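Local coordinates for magnetosome protein MamA (Magnetospirillum gryphiswaldense, PDB 3AS8) that probably serves as a TPR scaffold on the magnetosome, recognising copies of itself and binding other proteins to build a larger complex, at residues 10-13 and 14-18; 26-29 and 30-34; 150-153 and 154-157; 167-170 and 171-175. All coordinates share one frame; numbering follows the deposited sequence.

Contact 1 of 4, residues 10-13 and 14-18; sequences YYRD and KGISH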
loop_
_atom_site.group_PDB
_atom_site.type_symbol
_atom_site.label_atom_id
_atom_site.label_comp_id
_atom_site.label_asym_id
_atom_site.label_seq_id
_atom_site.Cartn_x
_atom_site.Cartn_y
_atom_site.Cartn_z
ATOM N N TYR A 10 -23.765 18.761 -0.208
ATOM C CA TYR A 10 -23.658 18.737 -1.650
ATOM C C TYR A 10 -22.214 18.358 -2.134
ATOM O O TYR A 10 -22.033 17.515 -3.023
ATOM C CB TYR A 10 -24.113 20.090 -2.267
ATOM C CG TYR A 10 -23.988 20.180 -3.783
ATOM C CD1 TYR A 10 -24.976 19.660 -4.623
ATOM C CD2 TYR A 10 -22.927 20.831 -4.379
ATOM C CE1 TYR A 10 -24.865 19.747 -5.973
ATOM C CE2 TYR A 10 -22.820 20.939 -5.709
ATOM C CZ TYR A 10 -23.777 20.392 -6.516
ATOM O OH TYR A 10 -23.664 20.502 -7.870
ATOM N N TYR A 11 -21.212 19.028 -1.584
ATOM C CA TYR A 11 -19.807 18.889 -2.078
ATOM C C TYR A 11 -19.255 17.560 -1.540
ATOM O O TYR A 11 -18.555 16.869 -2.230
ATOM C CB TYR A 11 -18.926 20.113 -1.660
ATOM C CG TYR A 11 -19.311 21.356 -2.467
ATOM C CD1 TYR A 11 -19.053 21.440 -3.818
ATOM C CD2 TYR A 11 -20.032 22.405 -1.872
ATOM C CE1 TYR A 11 -19.439 22.585 -4.589
ATOM C CE2 TYR A 11 -20.468 23.470 -2.606
ATOM C CZ TYR A 11 -20.157 23.581 -3.974
ATOM O OH TYR A 11 -20.602 24.708 -4.698
ATOM N N ARG A 12 -19.696 17.166 -0.337
ATOM C CA ARG A 12 -19.270 15.882 0.262
ATOM C C ARG A 12 -19.721 14.730 -0.552
ATOM O O ARG A 12 -18.920 13.920 -0.941
ATOM C CB ARG A 12 -19.769 15.758 1.682
ATOM C CG ARG A 12 -19.360 14.459 2.406
ATOM C CD ARG A 12 -20.048 14.418 3.823
ATOM N NE ARG A 12 -19.358 13.463 4.673
ATOM C CZ ARG A 12 -19.477 12.140 4.553
ATOM N NH1 ARG A 12 -20.294 11.607 3.631
ATOM N NH2 ARG A 12 -18.797 11.344 5.368
ATOM N N ASP A 13 -21.011 14.654 -0.825
ATOM C CA ASP A 13 -21.573 13.555 -1.554
ATOM C C ASP A 13 -20.995 13.490 -2.963
ATOM O O ASP A 13 -20.646 12.393 -3.446
ATOM C CB ASP A 13 -23.121 13.689 -1.751
ATOM C CG ASP A 13 -23.941 13.486 -0.445
ATOM O OD1 ASP A 13 -23.337 13.178 0.626
ATOM O OD2 ASP A 13 -25.221 13.671 -0.537
ATOM N N LYS A 14 -20.974 14.642 -3.658
ATOM C CA LYS A 14 -20.470 14.678 -5.013
ATOM C C LYS A 14 -18.933 14.296 -5.050
ATOM O O LYS A 14 -18.459 13.568 -5.972
ATOM C CB LYS A 14 -20.756 16.036 -5.663
ATOM C CG LYS A 14 -20.984 16.007 -7.148
ATOM C CD LYS A 14 -21.563 17.356 -7.651
ATOM C CE LYS A 14 -22.260 17.262 -9.015
ATOM N NZ LYS A 14 -21.697 16.268 -10.007
ATOM N N GLY A 15 -18.173 14.818 -4.090
ATOM C CA GLY A 15 -16.730 14.589 -4.053
ATOM C C GLY A 15 -16.328 13.141 -3.816
ATOM O O GLY A 15 -15.476 12.553 -4.506
ATOM N N ILE A 16 -16.956 12.563 -2.815
ATOM C CA ILE A 16 -16.724 11.168 -2.487
ATOM C C ILE A 16 -17.177 10.273 -3.622
ATOM O O ILE A 16 -16.565 9.232 -3.940
ATOM C CB ILE A 16 -17.433 10.821 -1.189
ATOM C CG1 ILE A 16 -16.714 11.541 -0.036
ATOM C CG2 ILE A 16 -17.484 9.308 -1.015
ATOM C CD1 ILE A 16 -17.556 11.503 1.308
ATOM N N SER A 17 -18.261 10.650 -4.258
ATOM C CA SER A 17 -18.676 9.880 -5.413
ATOM C C SER A 17 -17.563 9.918 -6.511
ATOM O O SER A 17 -17.115 8.872 -7.048
ATOM C CB SER A 17 -20.030 10.399 -5.883
ATOM O OG SER A 17 -20.451 9.672 -6.982
ATOM N N HIS A 18 -17.072 11.117 -6.803
ATOM C CA HIS A 18 -16.073 11.231 -7.858
ATOM C C HIS A 18 -14.850 10.322 -7.477
ATOM O O HIS A 18 -14.342 9.537 -8.275
ATOM C CB HIS A 18 -15.598 12.659 -8.012
ATOM C CG HIS A 18 -16.539 13.582 -8.727
ATOM N ND1 HIS A 18 -17.203 13.242 -9.876
ATOM C CD2 HIS A 18 -16.833 14.890 -8.496
ATOM C CE1 HIS A 18 -17.900 14.277 -10.302
ATOM N NE2 HIS A 18 -17.700 15.287 -9.475
#
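Tyr10 and Lys14, one helical turn apart on helix 5-20, run side by side and point the same way. The tyrosine has CG anti to its own N (chi1 178°), which carries the ring along the helix surface toward the lysine. Tyr10 OH lies 3.7 Å from Lys14 CE, and Tyr10 CZ lies 3.9 Å from Lys14 CD. The methylenes lie against the phenol end of the ring. Next to it, the edge of the Tyr10 ring is turned to the face of Tyr11: CD2 of Tyr10 stands 3.7 Å above the Tyr11 ring, over its centre.

Arg12 and Ile16 make the second pair. The arginine chain is extended from CG to NE and passes over the isoleucine at an angle. Its guanidinium takes Ile16 CD1 on one face, offset toward the rim, with Arg12 NH1 3.6 Å from that methyl. Arg12 NE forms a salt bridge with Asp41, and the side chain also touches helix 42-54. Gly15 N donates to Tyr11 O at 2.8 Å, and Ile16 N to Arg12 O at 3.0 Å with an angle of 170°. No polar bond joins these side chains: aliphatic carbons lie against the phenol end of Tyr10 and over the Arg12 guanidinium, whose charge is paired with Asp41.

Contact 2 of 4, residues 26-29 and 30-34; sequences EAVV and MLEQV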
loop_
_atom_site.group_PDB
_atom_site.type_symbol
_atom_site.label_atom_id
_atom_site.label_comp_id
_atom_site.label_asym_id
_atom_site.label_seq_id
_atom_site.Cartn_x
_atom_site.Cartn_y
_atom_site.Cartn_z
ATOM N N GLU A 26 -11.776 15.833 -10.207
ATOM C CA GLU A 26 -13.070 16.429 -9.844
ATOM C C GLU A 26 -13.281 16.197 -8.364
ATOM O O GLU A 26 -13.873 17.049 -7.697
ATOM C CB GLU A 26 -14.196 15.853 -10.708
ATOM C CG GLU A 26 -14.167 16.372 -12.187
ATOM C CD GLU A 26 -14.978 15.572 -13.158
ATOM O OE1 GLU A 26 -14.677 14.364 -13.420
ATOM O OE2 GLU A 26 -15.924 16.170 -13.677
ATOM N N ALA A 27 -12.793 15.074 -7.823
ATOM C CA ALA A 27 -12.815 14.858 -6.346
ATOM C C ALA A 27 -12.035 15.922 -5.544
ATOM O O ALA A 27 -12.477 16.357 -4.475
ATOM C CB ALA A 27 -12.302 13.419 -5.937
ATOM N N VAL A 28 -10.867 16.325 -6.041
ATOM C CA VAL A 28 -10.113 17.438 -5.405
ATOM C C VAL A 28 -10.937 18.711 -5.458
ATOM O O VAL A 28 -11.091 19.362 -4.434
ATOM C CB VAL A 28 -8.730 17.695 -6.071
ATOM C CG1 VAL A 28 -7.976 18.915 -5.403
ATOM C CG2 VAL A 28 -7.914 16.448 -6.012
ATOM N N VAL A 29 -11.428 19.062 -6.649
ATOM C CA VAL A 29 -12.213 20.290 -6.805
ATOM C C VAL A 29 -13.397 20.367 -5.810
ATOM O O VAL A 29 -13.614 21.371 -5.161
ATOM C CB VAL A 29 -12.745 20.480 -8.254
ATOM C CG1 VAL A 29 -13.767 21.595 -8.274
ATOM C CG2 VAL A 29 -11.532 20.761 -9.284
ATOM N N MET A 30 -14.178 19.322 -5.724
ATOM C CA MET A 30 -15.327 19.292 -4.806
ATOM C C MET A 30 -14.929 19.179 -3.349
ATOM O O MET A 30 -15.474 19.899 -2.486
ATOM C CB MET A 30 -16.283 18.145 -5.155
ATOM C CG MET A 30 -17.004 18.196 -6.543
ATOM S SD MET A 30 -18.146 19.582 -6.694
ATOM C CE MET A 30 -17.239 20.691 -7.733
ATOM N N LEU A 31 -14.050 18.249 -3.012
ATOM C CA LEU A 31 -13.795 17.983 -1.566
ATOM C C LEU A 31 -13.014 19.091 -0.888
ATOM O O LEU A 31 -13.156 19.303 0.319
ATOM C CB LEU A 31 -13.219 16.586 -1.288
ATOM C CG LEU A 31 -14.093 15.337 -1.567
ATOM C CD1 LEU A 31 -13.289 14.000 -1.497
ATOM C CD2 LEU A 31 -15.436 15.300 -0.843
ATOM N N GLU A 32 -12.245 19.854 -1.650
ATOM C CA GLU A 32 -11.591 21.023 -1.104
ATOM C C GLU A 32 -12.595 22.042 -0.529
ATOM O O GLU A 32 -12.235 22.858 0.333
ATOM C CB GLU A 32 -10.793 21.729 -2.199
ATOM C CG GLU A 32 -9.398 21.155 -2.384
ATOM C CD GLU A 32 -8.533 21.882 -3.447
ATOM O OE1 GLU A 32 -9.073 22.598 -4.322
ATOM O OE2 GLU A 32 -7.295 21.726 -3.393
ATOM N N GLN A 33 -13.826 21.995 -1.017
ATOM C CA GLN A 33 -14.838 22.966 -0.649
ATOM C C GLN A 33 -15.616 22.526 0.567
ATOM O O GLN A 33 -16.513 23.264 1.020
ATOM C CB GLN A 33 -15.795 23.187 -1.833
ATOM C CG GLN A 33 -15.094 23.826 -3.009
ATOM C CD GLN A 33 -16.022 24.080 -4.169
ATOM O OE1 GLN A 33 -16.862 24.971 -4.073
ATOM N NE2 GLN A 33 -15.877 23.317 -5.271
ATOM N N VAL A 34 -15.352 21.308 1.054
ATOM C CA VAL A 34 -15.928 20.870 2.330
ATOM C C VAL A 34 -14.909 20.468 3.407
ATOM O O VAL A 34 -15.244 20.485 4.608
ATOM C CB VAL A 34 -17.010 19.757 2.175
ATOM C CG1 VAL A 34 -16.536 18.541 1.428
ATOM C CG2 VAL A 34 -17.532 19.371 3.565
HETATM O O HOH W 1 -11.681 23.531 -5.347
#
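Val29 O is gripped by two donors. Gln33 NE2 gives it a hydrogen bond of 3.0 Å, nearly straight at 171°. A water donates to the same Val29 O at 2.9 Å, and also to Glu32 OE1 at 3.0 Å. Val29 O lies in the amide plane of Gln33, but NE2 sits above the plane of the Val29 carbonyl, 44° out of it. The glutamine chain is extended beyond CG, and CG lies beside the backbone N (chi1 -66°). This folds the side chain back toward the preceding turn. The backbone N of Gln33 bonds instead to Met30 O, so the side-chain amide takes up the carbonyl of Val29 where the helical pattern changes.

Residues 26-31 lie on helix 24-31, which follows helix 5-20 and packs on it, and on helix 42-54, in the stacked-helix manner of tetratricopeptide repeat proteins. Ala27 and Leu31 face inward: Ala27 touches Ala19 and Ala51, and Leu31 touches His47. Leu31 N donates to Ala27 O at 2.9 Å. Met30 leans on Tyr11 of helix 5-20.

Val28 and Glu32 lie alongside each other, pointing the same way. Val28 CG1 is 3.5 Å from Glu32 OE2, so a methyl group flanks the carboxylate. OE2 itself is hydrogen-bonded to Tyr52 OH of helix 42-54. With OE1 held by the water, both carboxylate oxygens have a partner. Met30 bends at chi2 and chi3, which brings its CE back to within 3.6 Å of Val29 CG1.

Contact 3 of 4, residues 150-153 and 154-157; sequences IAYS and YEQM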
loop_
_atom_site.group_PDB
_atom_site.type_symbol
_atom_site.label_atom_id
_atom_site.label_comp_id
_atom_site.label_asym_id
_atom_site.label_seq_id
_atom_site.Cartn_x
_atom_site.Cartn_y
_atom_site.Cartn_z
ATOM N N ILE A 150 12.977 -13.020 -1.793
ATOM C CA ILE A 150 13.460 -13.857 -0.681
ATOM C C ILE A 150 14.942 -14.200 -0.910
ATOM O O ILE A 150 15.753 -14.146 0.018
ATOM C CB ILE A 150 12.688 -15.201 -0.566
ATOM C CG1 ILE A 150 11.324 -15.033 0.052
ATOM C CG2 ILE A 150 13.465 -16.226 0.369
ATOM C CD1 ILE A 150 10.404 -16.316 -0.350
ATOM N N ALA A 151 15.293 -14.529 -2.163
ATOM C CA ALA A 151 16.717 -14.789 -2.549
ATOM C C ALA A 151 17.614 -13.637 -2.189
ATOM O O ALA A 151 18.680 -13.793 -1.597
ATOM C CB ALA A 151 16.812 -15.038 -4.069
ATOM N N TYR A 152 17.193 -12.433 -2.551
ATOM C CA TYR A 152 17.981 -11.229 -2.263
ATOM C C TYR A 152 18.132 -10.979 -0.751
ATOM O O TYR A 152 19.171 -10.578 -0.311
ATOM C CB TYR A 152 17.412 -9.998 -3.022
ATOM C CG TYR A 152 18.347 -8.787 -3.001
ATOM C CD1 TYR A 152 19.732 -8.958 -3.164
ATOM C CD2 TYR A 152 17.857 -7.455 -2.815
ATOM C CE1 TYR A 152 20.602 -7.899 -3.135
ATOM C CE2 TYR A 152 18.750 -6.355 -2.801
ATOM C CZ TYR A 152 20.116 -6.606 -2.962
ATOM O OH TYR A 152 21.048 -5.609 -2.932
ATOM N N SER A 153 17.106 -11.241 0.046
ATOM C CA SER A 153 17.206 -10.986 1.469
ATOM C C SER A 153 18.249 -11.989 2.056
ATOM O O SER A 153 19.089 -11.637 2.856
ATOM C CB SER A 153 15.851 -11.161 2.110
ATOM O OG SER A 153 14.855 -10.188 1.765
ATOM N N TYR A 154 18.186 -13.244 1.622
ATOM C CA TYR A 154 19.144 -14.215 2.069
ATOM C C TYR A 154 20.558 -13.772 1.673
ATOM O O TYR A 154 21.475 -13.815 2.497
ATOM C CB TYR A 154 18.819 -15.590 1.557
ATOM C CG TYR A 154 17.839 -16.447 2.364
ATOM C CD1 TYR A 154 18.073 -16.796 3.702
ATOM C CD2 TYR A 154 16.751 -17.011 1.737
ATOM C CE1 TYR A 154 17.166 -17.624 4.414
ATOM C CE2 TYR A 154 15.875 -17.813 2.401
ATOM C CZ TYR A 154 16.073 -18.120 3.750
ATOM O OH TYR A 154 15.137 -18.924 4.302
ATOM N N GLU A 155 20.750 -13.339 0.421
ATOM C CA GLU A 155 22.076 -12.996 -0.043
ATOM C C GLU A 155 22.671 -11.877 0.772
ATOM O O GLU A 155 23.849 -11.904 1.042
ATOM C CB GLU A 155 22.025 -12.661 -1.531
ATOM C CG GLU A 155 23.286 -12.182 -2.215
ATOM C CD GLU A 155 23.028 -12.047 -3.744
ATOM O OE1 GLU A 155 22.884 -10.882 -4.232
ATOM O OE2 GLU A 155 22.903 -13.094 -4.445
ATOM N N GLN A 156 21.845 -10.916 1.189
ATOM C CA GLN A 156 22.254 -9.796 1.983
ATOM C C GLN A 156 22.689 -10.206 3.376
ATOM O O GLN A 156 23.455 -9.466 4.002
ATOM C CB GLN A 156 21.134 -8.734 2.090
ATOM C CG GLN A 156 20.942 -7.928 0.774
ATOM C CD GLN A 156 19.717 -7.052 0.818
ATOM O OE1 GLN A 156 19.826 -5.861 1.122
ATOM N NE2 GLN A 156 18.544 -7.624 0.500
ATOM N N MET A 157 22.216 -11.341 3.876
ATOM C CA MET A 157 22.751 -11.883 5.105
ATOM C C MET A 157 24.036 -12.760 4.873
ATOM O O MET A 157 24.606 -13.289 5.823
ATOM C CB MET A 157 21.706 -12.758 5.770
ATOM C CG MET A 157 20.526 -11.926 6.208
ATOM S SD MET A 157 19.456 -12.856 7.293
ATOM C CE MET A 157 18.543 -13.801 6.117
#
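Helix 144-156 is part of a tetratricopeptide repeat, and this contact lies at its C-terminal end. Here Gln156 folds back over Tyr152. Its amide stacks on one face of the ring, the two planes only 16° apart, with Gln156 NE2 3.4 Å from Tyr152 CD2. Gln156 CG makes a CH-pi contact, 4.1 Å from the centroid of the Tyr152 ring. Tyr152 has CG anti to the backbone N (chi1 -168°), which swings the ring toward the last turn. Glu155 OE1 meets the same ring at its edge, 3.8 Å from CD1 of Tyr152.

Tyr152 O accepts two bonds, from Gln156 N and from Gln156 NE2, both 3.1 Å long. They arrive from opposite faces of the carbonyl plane. On another side of the helix, Ile150 CG2 packs against Tyr154 CE2 at 3.5 Å, the two side chains running alongside. Ser153 OG is hydrogen-bonded to Asp121 and to Ala149 O, and Gln156 NE2 also has a weak bond to Asp121. The amide of Gln156 is thus restrained both by its bond to the carbonyl and by the ring beneath it, which ties the final turn to the one before.

Contact 4 of 4, residues 167-170 and 171-175; sequences FKKA and NELDE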
loop_
_atom_site.group_PDB
_atom_site.type_symbol
_atom_site.label_atom_id
_atom_site.label_comp_id
_atom_site.label_asym_id
_atom_site.label_seq_id
_atom_site.Cartn_x
_atom_site.Cartn_y
_atom_site.Cartn_z
ATOM N N PHE A 167 16.475 -18.154 -6.285
ATOM C CA PHE A 167 16.742 -17.593 -7.602
ATOM C C PHE A 167 16.294 -18.530 -8.707
ATOM O O PHE A 167 15.791 -18.073 -9.719
ATOM C CB PHE A 167 18.244 -17.260 -7.763
ATOM C CG PHE A 167 18.671 -15.957 -7.075
ATOM C CD1 PHE A 167 18.215 -14.727 -7.531
ATOM C CD2 PHE A 167 19.647 -15.962 -6.074
ATOM C CE1 PHE A 167 18.598 -13.542 -6.914
ATOM C CE2 PHE A 167 20.099 -14.773 -5.506
ATOM C CZ PHE A 167 19.544 -13.552 -5.878
ATOM N N LYS A 168 16.563 -19.823 -8.555
ATOM C CA LYS A 168 16.243 -20.759 -9.615
ATOM C C LYS A 168 14.720 -20.858 -9.757
ATOM O O LYS A 168 14.158 -20.895 -10.857
ATOM C CB LYS A 168 16.837 -22.122 -9.265
ATOM C CG LYS A 168 18.394 -22.204 -9.469
ATOM C CD LYS A 168 18.854 -23.652 -9.237
ATOM C CE LYS A 168 20.281 -23.902 -9.688
ATOM N NZ LYS A 168 20.811 -25.165 -9.141
ATOM N N LYS A 169 14.016 -20.912 -8.618
ATOM C CA LYS A 169 12.584 -20.996 -8.675
ATOM C C LYS A 169 11.927 -19.766 -9.299
ATOM O O LYS A 169 10.949 -19.882 -10.087
ATOM C CB LYS A 169 12.037 -21.208 -7.249
ATOM C CG LYS A 169 10.589 -21.478 -7.211
ATOM C CD LYS A 169 10.250 -22.768 -7.915
ATOM C CE LYS A 169 8.905 -23.203 -7.532
ATOM N NZ LYS A 169 8.414 -24.219 -8.497
ATOM N N ALA A 170 12.390 -18.583 -8.901
ATOM C CA ALA A 170 11.962 -17.323 -9.528
ATOM C C ALA A 170 12.135 -17.364 -11.048
ATOM O O ALA A 170 11.221 -16.946 -11.780
ATOM C CB ALA A 170 12.721 -16.141 -8.950
ATOM N N ASN A 171 13.261 -17.892 -11.527
ATOM C CA ASN A 171 13.467 -17.941 -12.977
ATOM C C ASN A 171 12.458 -18.910 -13.608
ATOM O O ASN A 171 11.952 -18.639 -14.675
ATOM C CB ASN A 171 14.916 -18.384 -13.372
ATOM C CG ASN A 171 15.977 -17.391 -12.945
ATOM O OD1 ASN A 171 15.701 -16.205 -12.800
ATOM N ND2 ASN A 171 17.175 -17.855 -12.745
ATOM N N GLU A 172 12.251 -20.074 -12.997
ATOM C CA GLU A 172 11.259 -21.053 -13.492
ATOM C C GLU A 172 9.856 -20.420 -13.552
ATOM O O GLU A 172 9.174 -20.503 -14.567
ATOM C CB GLU A 172 11.324 -22.316 -12.645
ATOM C CG GLU A 172 10.289 -23.392 -12.864
ATOM C CD GLU A 172 10.582 -24.658 -11.995
ATOM O OE1 GLU A 172 10.632 -24.531 -10.752
ATOM O OE2 GLU A 172 10.801 -25.769 -12.569
ATOM N N LEU A 173 9.468 -19.726 -12.477
ATOM C CA LEU A 173 8.176 -19.066 -12.442
ATOM C C LEU A 173 7.994 -17.892 -13.423
ATOM O O LEU A 173 6.883 -17.709 -13.964
ATOM C CB LEU A 173 7.841 -18.612 -10.993
ATOM C CG LEU A 173 7.708 -19.745 -9.966
ATOM C CD1 LEU A 173 7.560 -19.169 -8.508
ATOM C CD2 LEU A 173 6.544 -20.662 -10.316
ATOM N N ASP A 174 9.037 -17.065 -13.599
ATOM C CA ASP A 174 8.987 -15.918 -14.518
ATOM C C ASP A 174 8.845 -16.351 -15.976
ATOM O O ASP A 174 8.218 -15.649 -16.797
ATOM C CB ASP A 174 10.251 -15.049 -14.383
ATOM C CG ASP A 174 10.211 -14.125 -13.171
ATOM O OD1 ASP A 174 9.192 -14.007 -12.438
ATOM O OD2 ASP A 174 11.237 -13.490 -12.931
ATOM N N GLU A 175 9.451 -17.484 -16.292
ATOM C CA GLU A 175 9.252 -18.139 -17.583
ATOM C C GLU A 175 7.775 -18.587 -17.789
ATOM O O GLU A 175 7.162 -18.295 -18.834
ATOM C CB GLU A 175 10.212 -19.327 -17.682
ATOM C CG GLU A 175 10.104 -20.117 -18.962
ATOM C CD GLU A 175 11.369 -20.918 -19.240
ATOM O OE1 GLU A 175 12.449 -20.299 -19.394
ATOM O OE2 GLU A 175 11.279 -22.169 -19.315
#
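Lys169, Ala170 and Asn171 lose the most surface where 167-170 meets 171-175. They lie on helix 160-183, which follows helix 144-156 in the tetratricopeptide repeat fold and packs against it.

Lys169 reaches forward along the helix. Its CG is anti to the backbone N (chi1 -173°) and the chain then bends at chi2 (64°), which turns the amine toward Glu172. Lys169 NZ forms a salt bridge with Glu172 OE1 at 3.2 Å. The amine comes from above the carboxylate plane, 44° out of it. The lysine methylenes also run close to this oxygen, with Lys169 CD 3.4 Å from Glu172 OE1. Nearer the backbone, Lys169 CG lies 4.0 Å from Leu173 CD1. Lys169 and Leu173 both touch His147 of helix 144-156.

Ala170 is buried. Its small side chain touches Arg148 of helix 144-156. Its carbonyl accepts from the backbone of the next turn: Asp174 N donates to Ala170 O at 2.8 Å. The same pattern gives Leu173 N to Lys169 O, also 2.8 Å.

With CG beside its own backbone N, the Asn171 amide is set back over the preceding turn. Asn171 N donates to Phe167 O at 3.1 Å. Asn171 OD1 accepts a hydrogen bond from Arg148 NH2, which joins this helix to its neighbour. The same NH2 makes a weak, long ion pair with Asp174 OD2. Close to that backbone bond, Asn171 CG comes to 3.3 Å from Phe167 O.

In the fold
Contacts 1 and 2 sit near the N-terminal end of the chain and contacts 3 and 4 near the C-terminal end, on opposite sides of its centre. Each pair joins helices that follow one another. Contacts 1 and 2 touch through Gly15 on Leu31 and Tyr11 on Met30; contacts 3 and 4 touch through Phe167 on Ala151 and Glu155. All four mix buried and exposed residues, and contact 3 has the most buried ones. Glutamine side chains reach back to carbonyls in contacts 2 and 3, both at helix ends. In mid-helix, contact 1 sets aliphatic carbons against a ring and a guanidinium whose salt bridge leads outside it, while contact 4 has a salt bridge of its own.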